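Local coordinates for protein putative NADPH:quinone reductase (Bacillus thuringiensis, PDB 3GMS) that probably reduces quinones with NADPH as hydride donor, as a member of the medium-chain dehydrogenase/reductase superfamily, at residues F10-P16 / L49-G54; K88-P92 / I117-A122; L201-V205 / E228-S232. Residues are numbered along the deposited sequence.

Contact 1: residues F10-P16 / L49-G54; sequences FHKFGNP and LIPITG
Here the loop after the N-terminal strand 4-10, residues 10-16, meets the turn after helix 46-49 in the GroES-like domain, where 50-53 keep helical phi/psi without regular bonding. Nearest CA pairs are F13 with G54 (4.8 Å) and G14 with T53 (4.6 Å). F10 takes chi1 p and directs its ring at I52: I52 CA sits over the face, 4.2 Å from the centroid, and F10 CE2 is 3.8 Å from I52 CG1. F13, chi1 m, lays its ring on G54, whose CA stands 3.6 Å from the centroid in a CH-pi contact. G54 has phi/psi 92/-1; a CB there would clash with F13 CB. I52 (m, t) also receives P16, whose CG is 4.0 Å from I52 CG2 and 4.4 Å from L49 CD2. T53, chi1 p, turns away, its OG1 bonding I50 O at 2.6 Å. F13 CA approaches I52 O at 3.2 Å, and T53 CA meets G14 O at 3.5 Å. V314 and Q318 of helix 310-318 cover P16 and L49. G14 N to I52 O, at 3.1 Å, is the one hydrogen bond between the segments, so a polar carbonyl is satisfied within an otherwise apolar and CH-pi contact.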
loop_
_atom_site.group_PDB
_atom_site.type_symbol
_atom_site.label_atom_id
_atom_site.label_comp_id
_atom_site.label_asym_id
_atom_site.label_seq_id
_atom_site.Cartn_x
_atom_site.Cartn_y
_atom_site.Cartn_z
ATOM N N PHE A 10 18.267 -10.490 1.207
ATOM C CA PHE A 10 19.188 -9.879 2.171
ATOM C C PHE A 10 19.367 -10.826 3.335
ATOM O O PHE A 10 18.419 -11.476 3.769
ATOM C CB PHE A 10 18.739 -8.501 2.683
ATOM C CG PHE A 10 17.326 -8.468 3.250
ATOM C CD1 PHE A 10 17.120 -8.395 4.617
ATOM C CD2 PHE A 10 16.216 -8.462 2.395
ATOM C CE1 PHE A 10 15.822 -8.359 5.149
ATOM C CE2 PHE A 10 14.916 -8.432 2.911
ATOM C CZ PHE A 10 14.717 -8.364 4.282
ATOM N N HIS A 11 20.597 -10.885 3.823
ATOM C CA HIS A 11 20.974 -11.823 4.896
ATOM C C HIS A 11 21.109 -11.103 6.229
ATOM O O HIS A 11 21.127 -11.748 7.267
ATOM C CB HIS A 11 22.273 -12.547 4.539
ATOM C CG HIS A 11 22.177 -13.376 3.303
ATOM N ND1 HIS A 11 22.012 -14.744 3.330
ATOM C CD2 HIS A 11 22.223 -13.027 1.997
ATOM C CE1 HIS A 11 21.946 -15.199 2.093
ATOM N NE2 HIS A 11 22.083 -14.179 1.265
ATOM N N LYS A 12 21.173 -9.773 6.188
ATOM C CA LYS A 12 21.160 -8.953 7.381
ATOM C C LYS A 12 20.255 -7.758 7.124
ATOM O O LYS A 12 20.045 -7.365 5.958
ATOM C CB LYS A 12 22.583 -8.425 7.709
ATOM C CG LYS A 12 23.643 -9.490 7.870
ATOM C CD LYS A 12 24.864 -8.811 8.514
ATOM C CE LYS A 12 25.946 -9.825 8.869
ATOM N NZ LYS A 12 26.673 -10.328 7.664
ATOM N N PHE A 13 19.716 -7.180 8.193
ATOM C CA PHE A 13 18.995 -5.928 8.066
ATOM C C PHE A 13 20.012 -4.802 7.886
ATOM O O PHE A 13 21.169 -4.927 8.310
ATOM C CB PHE A 13 18.120 -5.657 9.300
ATOM C CG PHE A 13 17.059 -6.706 9.555
ATOM C CD1 PHE A 13 16.052 -6.967 8.614
ATOM C CD2 PHE A 13 17.042 -7.404 10.775
ATOM C CE1 PHE A 13 15.057 -7.934 8.869
ATOM C CE2 PHE A 13 16.050 -8.371 11.043
ATOM C CZ PHE A 13 15.053 -8.626 10.089
ATOM N N GLY A 14 19.597 -3.734 7.223
ATOM C CA GLY A 14 20.419 -2.531 7.080
ATOM C C GLY A 14 19.896 -1.708 5.936
ATOM O O GLY A 14 18.769 -1.927 5.473
ATOM N N ASN A 15 20.688 -0.744 5.494
ATOM C CA ASN A 15 20.339 0.043 4.305
ATOM C C ASN A 15 20.228 -0.907 3.117
ATOM O O ASN A 15 21.084 -1.748 2.907
ATOM C CB ASN A 15 21.415 1.105 4.032
ATOM C CG ASN A 15 21.571 2.092 5.172
ATOM O OD1 ASN A 15 20.592 2.499 5.799
ATOM N ND2 ASN A 15 22.819 2.526 5.422
ATOM N N PRO A 16 19.126 -0.811 2.348
ATOM C CA PRO A 16 18.995 -1.752 1.232
ATOM C C PRO A 16 20.213 -1.716 0.298
ATOM O O PRO A 16 20.631 -2.758 -0.237
ATOM C CB PRO A 16 17.721 -1.268 0.522
ATOM C CG PRO A 16 16.889 -0.689 1.626
ATOM C CD PRO A 16 17.929 0.034 2.508
ATOM N N LEU A 49 10.469 -1.574 1.562
ATOM C CA LEU A 49 11.819 -1.304 2.100
ATOM C C LEU A 49 11.941 -1.346 3.622
ATOM O O LEU A 49 13.018 -1.653 4.166
ATOM C CB LEU A 49 12.339 0.037 1.597
ATOM C CG LEU A 49 12.322 0.236 0.090
ATOM C CD1 LEU A 49 12.932 1.606 -0.245
ATOM C CD2 LEU A 49 13.054 -0.905 -0.597
ATOM N N ILE A 50 10.867 -0.993 4.312
ATOM C CA ILE A 50 10.855 -0.975 5.778
ATOM C C ILE A 50 11.354 -2.304 6.408
ATOM O O ILE A 50 12.211 -2.278 7.312
ATOM C CB ILE A 50 9.450 -0.557 6.316
ATOM C CG1 ILE A 50 9.124 0.870 5.858
ATOM C CG2 ILE A 50 9.403 -0.668 7.870
ATOM C CD1 ILE A 50 7.747 1.383 6.325
ATOM N N PRO A 51 10.865 -3.473 5.930
ATOM C CA PRO A 51 11.392 -4.681 6.571
ATOM C C PRO A 51 12.899 -4.891 6.384
ATOM O O PRO A 51 13.537 -5.536 7.232
ATOM C CB PRO A 51 10.651 -5.834 5.883
ATOM C CG PRO A 51 9.582 -5.199 5.016
ATOM C CD PRO A 51 9.668 -3.721 5.105
ATOM N N ILE A 52 13.457 -4.381 5.280
ATOM C CA ILE A 52 14.858 -4.579 4.992
ATOM C C ILE A 52 15.659 -3.892 6.095
ATOM O O ILE A 52 16.678 -4.403 6.508
ATOM C CB ILE A 52 15.273 -4.025 3.615
ATOM C CG1 ILE A 52 14.406 -4.667 2.514
ATOM C CG2 ILE A 52 16.761 -4.307 3.351
ATOM C CD1 ILE A 52 14.582 -4.013 1.133
ATOM N N THR A 53 15.193 -2.734 6.554
ATOM C CA THR A 53 15.918 -1.940 7.537
ATOM C C THR A 53 15.987 -2.526 8.950
ATOM O O THR A 53 16.738 -2.004 9.780
ATOM C CB THR A 53 15.298 -0.563 7.710
ATOM O OG1 THR A 53 14.001 -0.718 8.306
ATOM C CG2 THR A 53 15.217 0.160 6.388
ATOM N N GLY A 54 15.223 -3.580 9.228
ATOM C CA GLY A 54 15.225 -4.203 10.544
ATOM C C GLY A 54 14.194 -3.684 11.517
ATOM O O GLY A 54 14.128 -4.179 12.647
#

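Contact 2: residues K88-P92 / I117-A122; sequences KRVLP and IDDFTA
Strand 89-92 runs past the loop and first turn of helix 119-122, with CA atoms 8.8 Å apart for R89 and D119 and 7.7 Å for L91 and A122, so side chains must span the gap. K88 precedes the strand in extended conformation, out of reach. R89 does most of the bridging: its CB points toward the helix, chi1 is off-rotamer at -120°, chi2 t and chi3 -17°. Its guanidinium forks onto one carbonyl, NH1 to I117 O at 2.9 Å and NH2 to I117 O at 2.8 Å, while NH2 also makes a salt bridge to D119 OD1 at 3.0 Å. D119 (chi1 m) gives its other oxygen, OD2, to Y332 OH. V90 faces away. L91 (m, t) brings CD2 to 4.2 Å from A122 CB and 3.4 Å from A122 O. The helix start is fixed by D118, a classical Asp N-cap with chi1 p: OD1 accepts T121 N at 2.9 Å and, weakly, F120 N at 2.8 Å, and OD2 pairs with T121 OG1 at 2.7 Å. In the GroES-like fold, the strand lies between 71-77 and 110-112; V90 packs on V37 of strand 34-43, while I288 and V291 of helix 277-292 meet I117.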
loop_
_atom_site.group_PDB
_atom_site.type_symbol
_atom_site.label_atom_id
_atom_site.label_comp_id
_atom_site.label_asym_id
_atom_site.label_seq_id
_atom_site.Cartn_x
_atom_site.Cartn_y
_atom_site.Cartn_z
ATOM N N LYS A 88 -2.709 -18.511 -16.493
ATOM C CA LYS A 88 -3.501 -17.331 -16.080
ATOM C C LYS A 88 -2.586 -16.249 -15.486
ATOM O O LYS A 88 -1.614 -16.583 -14.852
ATOM C CB LYS A 88 -4.554 -17.711 -15.033
ATOM C CG LYS A 88 -5.735 -18.584 -15.534
ATOM C CD LYS A 88 -6.769 -17.785 -16.323
ATOM C CE LYS A 88 -8.000 -18.651 -16.649
ATOM N NZ LYS A 88 -7.596 -19.895 -17.359
ATOM N N ARG A 89 -2.910 -14.969 -15.706
ATOM C CA ARG A 89 -2.230 -13.845 -15.040
ATOM C C ARG A 89 -2.886 -13.615 -13.675
ATOM O O ARG A 89 -4.103 -13.494 -13.577
ATOM C CB ARG A 89 -2.325 -12.543 -15.872
ATOM C CG ARG A 89 -0.950 -11.982 -16.289
ATOM C CD ARG A 89 -0.947 -10.583 -16.976
ATOM N NE ARG A 89 -2.267 -10.257 -17.447
ATOM C CZ ARG A 89 -2.831 -9.072 -17.297
ATOM N NH1 ARG A 89 -4.074 -8.909 -17.687
ATOM N NH2 ARG A 89 -2.167 -8.070 -16.726
ATOM N N VAL A 90 -2.053 -13.531 -12.639
ATOM C CA VAL A 90 -2.507 -13.512 -11.255
ATOM C C VAL A 90 -1.608 -12.635 -10.387
ATOM O O VAL A 90 -0.438 -12.421 -10.729
ATOM C CB VAL A 90 -2.489 -14.947 -10.610
ATOM C CG1 VAL A 90 -3.344 -15.936 -11.444
ATOM C CG2 VAL A 90 -1.111 -15.477 -10.400
ATOM N N LEU A 91 -2.149 -12.183 -9.256
ATOM C CA LEU A 91 -1.278 -11.658 -8.181
ATOM C C LEU A 91 -0.998 -12.780 -7.178
ATOM O O LEU A 91 -1.936 -13.262 -6.524
ATOM C CB LEU A 91 -1.936 -10.474 -7.452
ATOM C CG LEU A 91 -2.628 -9.427 -8.328
ATOM C CD1 LEU A 91 -3.296 -8.357 -7.415
ATOM C CD2 LEU A 91 -1.686 -8.786 -9.378
ATOM N N PRO A 92 0.260 -13.215 -7.067
ATOM C CA PRO A 92 0.491 -14.299 -6.082
ATOM C C PRO A 92 0.822 -13.752 -4.670
ATOM O O PRO A 92 1.999 -13.590 -4.314
ATOM C CB PRO A 92 1.656 -15.036 -6.688
ATOM C CG PRO A 92 2.468 -13.977 -7.424
ATOM C CD PRO A 92 1.469 -12.944 -7.898
ATOM N N ILE A 117 -6.922 -5.477 -17.722
ATOM C CA ILE A 117 -6.025 -4.717 -16.834
ATOM C C ILE A 117 -4.553 -4.954 -17.174
ATOM O O ILE A 117 -4.109 -6.092 -17.204
ATOM C CB ILE A 117 -6.336 -5.049 -15.358
ATOM C CG1 ILE A 117 -7.783 -4.597 -15.045
ATOM C CG2 ILE A 117 -5.235 -4.490 -14.419
ATOM C CD1 ILE A 117 -8.164 -4.599 -13.606
ATOM N N ASP A 118 -3.822 -3.897 -17.480
ATOM C CA ASP A 118 -2.405 -4.058 -17.886
ATOM C C ASP A 118 -1.542 -4.482 -16.676
ATOM O O ASP A 118 -1.976 -4.343 -15.520
ATOM C CB ASP A 118 -1.848 -2.770 -18.505
ATOM C CG ASP A 118 -1.661 -1.668 -17.470
ATOM O OD1 ASP A 118 -0.588 -1.622 -16.807
ATOM O OD2 ASP A 118 -2.559 -0.835 -17.321
ATOM N N ASP A 119 -0.356 -5.031 -16.946
ATOM C CA ASP A 119 0.543 -5.542 -15.882
ATOM C C ASP A 119 0.913 -4.464 -14.843
ATOM O O ASP A 119 1.043 -4.758 -13.655
ATOM C CB ASP A 119 1.880 -6.024 -16.461
ATOM C CG ASP A 119 1.738 -7.191 -17.416
ATOM O OD1 ASP A 119 0.747 -7.953 -17.355
ATOM O OD2 ASP A 119 2.636 -7.335 -18.248
ATOM N N PHE A 120 1.122 -3.226 -15.279
ATOM C CA PHE A 120 1.597 -2.205 -14.336
ATOM C C PHE A 120 0.506 -1.697 -13.395
ATOM O O PHE A 120 0.727 -1.441 -12.204
ATOM C CB PHE A 120 2.298 -1.072 -15.083
ATOM C CG PHE A 120 3.565 -1.515 -15.721
ATOM C CD1 PHE A 120 4.788 -1.380 -15.042
ATOM C CD2 PHE A 120 3.537 -2.112 -17.002
ATOM C CE1 PHE A 120 5.995 -1.822 -15.641
ATOM C CE2 PHE A 120 4.730 -2.536 -17.616
ATOM C CZ PHE A 120 5.973 -2.389 -16.930
ATOM N N THR A 121 -0.714 -1.662 -13.916
ATOM C CA THR A 121 -1.873 -1.396 -13.080
ATOM C C THR A 121 -2.072 -2.565 -12.122
ATOM O O THR A 121 -2.253 -2.366 -10.918
ATOM C CB THR A 121 -3.108 -1.151 -13.990
ATOM O OG1 THR A 121 -2.841 0.003 -14.783
ATOM C CG2 THR A 121 -4.363 -0.910 -13.130
ATOM N N ALA A 122 -2.066 -3.806 -12.648
ATOM C CA ALA A 122 -2.242 -4.972 -11.801
ATOM C C ALA A 122 -1.200 -5.065 -10.682
ATOM O O ALA A 122 -1.505 -5.430 -9.533
ATOM C CB ALA A 122 -2.196 -6.268 -12.670
#

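Contact 3: residues L201-V205 / E228-S232; sequences LYETV and ELAFS
Both segments are helical: 201-205 opens helix 201-208, and 228-232 ends helix 223-231, with S232 (phi/psi -88/5) leaving it toward the next strand. They belong to the Rossmann-type domain, whose parallel sheet has strand order 3-2-1-4-5-6, and the two helices lie side by side against it. Their backbones come nearest at Y202 and S232, with CA atoms 5.4 Å apart. L201 (t, p) points toward the other helix, its CD2 3.8 Å from L229 CD1; L229, also t and p, has its CB turned away yet bends back to this meeting. V205 (chi1 t) sets CG1 4.0 Å from S232 CB and 3.7 Å from S232 O. These residues face the sheet: L201 and L229 both touch V175 of strand 171-176, while V205, L229 and S232 touch L149 of strand 147-150. Y202, chi1 t, lies sideways at the margin, its CE1 3.3 Å from F231 O, which lies near the plane of the ring at its edge. S232, chi1 m, folds OG back to donate to E228 O at 3.0 Å, and that same OG is 3.6 Å from Y202 CA. The polar tie comes from E228, which is extended (t, t) and spans the gap to the first turn of helix 201-208, accepting there a backbone NH: Y202 N to E228 OE1, 2.8 Å, with 162° at the hydrogen.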
loop_
_atom_site.group_PDB
_atom_site.type_symbol
_atom_site.label_atom_id
_atom_site.label_comp_id
_atom_site.label_asym_id
_atom_site.label_seq_id
_atom_site.Cartn_x
_atom_site.Cartn_y
_atom_site.Cartn_z
ATOM N N LEU A 201 -2.380 23.676 9.968
ATOM C CA LEU A 201 -3.303 22.536 9.868
ATOM C C LEU A 201 -4.570 22.706 10.708
ATOM O O LEU A 201 -5.674 22.721 10.156
ATOM C CB LEU A 201 -2.599 21.188 10.176
ATOM C CG LEU A 201 -3.495 19.944 10.298
ATOM C CD1 LEU A 201 -4.366 19.716 9.055
ATOM C CD2 LEU A 201 -2.604 18.711 10.575
ATOM N N TYR A 202 -4.415 22.809 12.026
ATOM C CA TYR A 202 -5.589 22.886 12.928
ATOM C C TYR A 202 -6.570 24.009 12.555
ATOM O O TYR A 202 -7.763 23.785 12.359
ATOM C CB TYR A 202 -5.130 23.026 14.392
ATOM C CG TYR A 202 -6.287 23.172 15.366
ATOM C CD1 TYR A 202 -7.023 22.053 15.783
ATOM C CD2 TYR A 202 -6.671 24.430 15.852
ATOM C CE1 TYR A 202 -8.088 22.177 16.663
ATOM C CE2 TYR A 202 -7.734 24.560 16.725
ATOM C CZ TYR A 202 -8.451 23.436 17.130
ATOM O OH TYR A 202 -9.520 23.552 17.997
ATOM N N GLU A 203 -6.054 25.227 12.417
ATOM C CA GLU A 203 -6.956 26.355 12.137
ATOM C C GLU A 203 -7.720 26.223 10.808
ATOM O O GLU A 203 -8.884 26.609 10.719
ATOM C CB GLU A 203 -6.188 27.687 12.235
ATOM C CG GLU A 203 -5.917 28.139 13.705
ATOM C CD GLU A 203 -7.197 28.473 14.533
ATOM O OE1 GLU A 203 -7.234 28.132 15.747
ATOM O OE2 GLU A 203 -8.165 29.081 13.988
ATOM N N THR A 204 -7.071 25.653 9.778
ATOM C CA THR A 204 -7.735 25.527 8.477
ATOM C C THR A 204 -8.831 24.493 8.538
ATOM O O THR A 204 -9.910 24.697 7.982
ATOM C CB THR A 204 -6.752 25.228 7.308
ATOM O OG1 THR A 204 -5.669 26.181 7.325
ATOM C CG2 THR A 204 -7.469 25.313 5.995
ATOM N N VAL A 205 -8.567 23.370 9.216
ATOM C CA VAL A 205 -9.631 22.368 9.355
ATOM C C VAL A 205 -10.825 22.966 10.093
ATOM O O VAL A 205 -11.996 22.711 9.740
ATOM C CB VAL A 205 -9.157 21.095 10.102
ATOM C CG1 VAL A 205 -10.320 20.155 10.304
ATOM C CG2 VAL A 205 -8.028 20.449 9.313
ATOM N N GLU A 228 -1.341 16.870 15.875
ATOM C CA GLU A 228 -2.153 17.962 15.364
ATOM C C GLU A 228 -3.307 17.442 14.502
ATOM O O GLU A 228 -4.412 17.964 14.569
ATOM C CB GLU A 228 -1.305 18.987 14.615
ATOM C CG GLU A 228 -2.161 20.163 14.119
ATOM C CD GLU A 228 -1.344 21.387 13.817
ATOM O OE1 GLU A 228 -1.934 22.378 13.342
ATOM O OE2 GLU A 228 -0.113 21.344 14.049
ATOM N N LEU A 229 -3.083 16.360 13.736
ATOM C CA LEU A 229 -4.174 15.781 12.953
ATOM C C LEU A 229 -5.313 15.227 13.834
ATOM O O LEU A 229 -6.505 15.394 13.519
ATOM C CB LEU A 229 -3.660 14.685 12.004
ATOM C CG LEU A 229 -4.534 14.356 10.777
ATOM C CD1 LEU A 229 -4.454 15.474 9.688
ATOM C CD2 LEU A 229 -4.083 13.004 10.184
ATOM N N ALA A 230 -4.947 14.553 14.923
ATOM C CA ALA A 230 -5.935 13.999 15.858
ATOM C C ALA A 230 -6.724 15.142 16.509
ATOM O O ALA A 230 -7.922 15.083 16.650
ATOM C CB ALA A 230 -5.235 13.182 16.934
ATOM N N PHE A 231 -6.014 16.183 16.898
ATOM C CA PHE A 231 -6.701 17.326 17.511
ATOM C C PHE A 231 -7.610 18.106 16.576
ATOM O O PHE A 231 -8.405 18.960 17.032
ATOM C CB PHE A 231 -5.675 18.235 18.173
ATOM C CG PHE A 231 -5.325 17.814 19.577
ATOM C CD1 PHE A 231 -4.453 16.749 19.799
ATOM C CD2 PHE A 231 -5.865 18.491 20.680
ATOM C CE1 PHE A 231 -4.101 16.347 21.106
ATOM C CE2 PHE A 231 -5.536 18.104 21.998
ATOM C CZ PHE A 231 -4.656 17.024 22.215
ATOM N N SER A 232 -7.526 17.852 15.270
ATOM C CA SER A 232 -8.442 18.500 14.333
ATOM C C SER A 232 -9.736 17.722 14.147
ATOM O O SER A 232 -10.576 18.068 13.321
ATOM C CB SER A 232 -7.764 18.772 12.983
ATOM O OG SER A 232 -6.543 19.463 13.153
#

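In the fold
From the N terminus, contact 1 closes a loop of 32 residues, bringing the turn after strand 4-10 against the turn that follows helix 46-49. Contact 2 then closes a shorter loop, containing strands 102-106 and 110-112, and joins the GroES-like sheet to helix 119-122. Contact 3 comes last, in the Rossmann-type domain, where strand 214-219 links its two helices in sequence. The three loops follow in series, none enclosing or crossing another. Contacts 1 and 2 have centres 27 Å apart; the centre of contact 3 lies about 35 Å from that of contact 1 and about 39 Å from that of contact 2, across the chain's centre from the latter.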